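Local coordinates for protein transcriptional regulator, MarR family (Neisseria meningitidis serogroup B, PDB 3G3Z) that probably binds DNA as a dimeric MarR-family transcription factor that regulates gene expression, at residues K22-Q27 with N32-L37. Numbering follows the deposited sequence.
Sequences KWIGQQ and NLFAVL
I24 CG1 lies over one face of the F34 ring, 4.2 Å from its centroid, a CH-pi contact, while W23 approaches the same ring obliquely. At the edge of the W23 indole, close to its plane, lies F34 CE1, 3.9 Å from W23 CZ3. One face of that indole carries the Q27 amide: NE2 lies above it, offset toward the rim, and donates to W23 O in a nearly straight bond of 2.9 Å, which holds the amide over the ring. Two further branches of I24 share the work on F34. CD1 is the closer, 3.6 Å from F34 CD2, and CG2 touches F34 CB. The F34 ring reaches helix 5-25 because its chi1 of 180° swings CG opposite the backbone nitrogen, and the F34 and I24 side chains cross at about a right angle. No hydrogen bond spans the two segments; the join is apolar and buried. It ties the C-terminal part of helix 5-25, which with helices 93-117 and 119-142 forms the dimerisation region in MarR-family proteins, to helix 31-43, the first helix of the winged helix-turn-helix domain. Helix 93-117 adjoins both, with F109 stacked on W23 and L102 touching F34, and I140 of the second subunit also packs on W23.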
loop_
_atom_site.group_PDB
_atom_site.type_symbol
_atom_site.label_atom_id
_atom_site.label_comp_id
_atom_site.label_asym_id
_atom_site.label_seq_id
_atom_site.Cartn_x
_atom_site.Cartn_y
_atom_site.Cartn_z
ATOM N N LYS A 22 9.349 0.609 3.309
ATOM C CA LYS A 22 10.608 1.276 3.624
ATOM C C LYS A 22 11.346 0.518 4.730
ATOM O O LYS A 22 12.551 0.273 4.620
ATOM C CB LYS A 22 10.345 2.718 4.040
ATOM C CG LYS A 22 11.585 3.544 4.309
ATOM C CD LYS A 22 11.194 4.920 4.838
ATOM C CE LYS A 22 10.807 5.855 3.708
ATOM N NZ LYS A 22 10.206 7.108 4.232
ATOM N N TRP A 23 10.621 0.129 5.779
ATOM C CA TRP A 23 11.213 -0.683 6.837
ATOM C C TRP A 23 11.792 -1.989 6.275
ATOM O O TRP A 23 12.925 -2.347 6.584
ATOM C CB TRP A 23 10.212 -0.988 7.958
ATOM C CG TRP A 23 10.825 -1.855 8.976
ATOM C CD1 TRP A 23 11.625 -1.465 10.013
ATOM C CD2 TRP A 23 10.760 -3.286 9.037
ATOM N NE1 TRP A 23 12.035 -2.560 10.731
ATOM C CE2 TRP A 23 11.525 -3.690 10.149
ATOM C CE3 TRP A 23 10.127 -4.263 8.261
ATOM C CZ2 TRP A 23 11.670 -5.032 10.505
ATOM C CZ3 TRP A 23 10.269 -5.589 8.616
ATOM C CH2 TRP A 23 11.031 -5.963 9.723
ATOM N N ILE A 24 11.011 -2.689 5.454
ATOM C CA ILE A 24 11.465 -3.917 4.807
ATOM C C ILE A 24 12.766 -3.660 4.043
ATOM O O ILE A 24 13.699 -4.471 4.103
ATOM C CB ILE A 24 10.394 -4.511 3.839
ATOM C CG1 ILE A 24 9.183 -5.038 4.626
ATOM C CG2 ILE A 24 10.997 -5.619 2.993
ATOM C CD1 ILE A 24 8.022 -5.612 3.765
ATOM N N GLY A 25 12.824 -2.522 3.347
ATOM C CA GLY A 25 13.990 -2.164 2.538
ATOM C C GLY A 25 15.229 -1.934 3.386
ATOM O O GLY A 25 16.346 -2.160 2.927
ATOM N N GLN A 26 15.019 -1.485 4.627
ATOM C CA GLN A 26 16.102 -1.267 5.593
ATOM C C GLN A 26 16.680 -2.567 6.143
ATOM O O GLN A 26 17.705 -2.541 6.844
ATOM C CB GLN A 26 15.660 -0.348 6.747
ATOM C CG GLN A 26 15.317 1.089 6.322
ATOM C CD GLN A 26 16.446 1.773 5.560
ATOM O OE1 GLN A 26 17.470 2.150 6.136
ATOM N NE2 GLN A 26 16.268 1.922 4.258
ATOM N N GLN A 27 16.021 -3.688 5.841
ATOM C CA GLN A 27 16.571 -5.019 6.126
ATOM C C GLN A 27 17.348 -5.517 4.904
ATOM O O GLN A 27 17.837 -6.643 4.888
ATOM C CB GLN A 27 15.477 -6.033 6.523
ATOM C CG GLN A 27 14.378 -5.493 7.462
ATOM C CD GLN A 27 14.913 -4.715 8.661
ATOM O OE1 GLN A 27 15.577 -5.275 9.537
ATOM N NE2 GLN A 27 14.594 -3.424 8.719
ATOM N N ASN A 32 8.315 -8.639 -1.735
ATOM C CA ASN A 32 8.145 -9.985 -2.276
ATOM C C ASN A 32 8.985 -11.040 -1.540
ATOM O O ASN A 32 8.488 -12.108 -1.226
ATOM C CB ASN A 32 8.450 -9.997 -3.785
ATOM C CG ASN A 32 7.573 -9.034 -4.572
ATOM O OD1 ASN A 32 7.915 -8.632 -5.692
ATOM N ND2 ASN A 32 6.432 -8.669 -4.001
ATOM N N LEU A 33 10.253 -10.733 -1.273
ATOM C CA LEU A 33 11.141 -11.633 -0.532
ATOM C C LEU A 33 10.708 -11.794 0.916
ATOM O O LEU A 33 10.738 -12.901 1.475
ATOM C CB LEU A 33 12.576 -11.087 -0.559
ATOM C CG LEU A 33 13.388 -11.379 -1.812
ATOM C CD1 LEU A 33 14.516 -10.359 -1.951
ATOM C CD2 LEU A 33 13.924 -12.818 -1.763
ATOM N N PHE A 34 10.341 -10.671 1.526
ATOM C CA PHE A 34 9.835 -10.642 2.894
ATOM C C PHE A 34 8.618 -11.532 3.053
ATOM O O PHE A 34 8.529 -12.327 4.001
ATOM C CB PHE A 34 9.494 -9.205 3.299
ATOM C CG PHE A 34 8.964 -9.090 4.686
ATOM C CD1 PHE A 34 9.828 -9.135 5.781
ATOM C CD2 PHE A 34 7.599 -8.961 4.911
ATOM C CE1 PHE A 34 9.339 -9.043 7.081
ATOM C CE2 PHE A 34 7.104 -8.866 6.215
ATOM C CZ PHE A 34 7.977 -8.907 7.293
ATOM N N ALA A 35 7.690 -11.411 2.105
ATOM C CA ALA A 35 6.467 -12.194 2.118
ATOM C C ALA A 35 6.767 -13.696 2.271
ATOM O O ALA A 35 6.181 -14.349 3.128
ATOM C CB ALA A 35 5.646 -11.921 0.841
ATOM N N VAL A 36 7.693 -14.225 1.470
ATOM C CA VAL A 36 8.097 -15.646 1.548
ATOM C C VAL A 36 8.874 -15.932 2.831
ATOM O O VAL A 36 8.460 -16.752 3.647
ATOM C CB VAL A 36 8.929 -16.092 0.294
ATOM C CG1 VAL A 36 9.394 -17.568 0.407
ATOM C CG2 VAL A 36 8.112 -15.922 -0.950
ATOM N N LEU A 37 9.993 -15.238 3.011
ATOM C CA LEU A 37 10.915 -15.494 4.122
ATOM C C LEU A 37 10.274 -15.331 5.508
ATOM O O LEU A 37 10.436 -16.186 6.389
ATOM C CB LEU A 37 12.150 -14.585 3.998
ATOM C CG LEU A 37 13.017 -14.766 2.736
ATOM C CD1 LEU A 37 13.967 -13.587 2.566
ATOM C CD2 LEU A 37 13.776 -16.085 2.776
#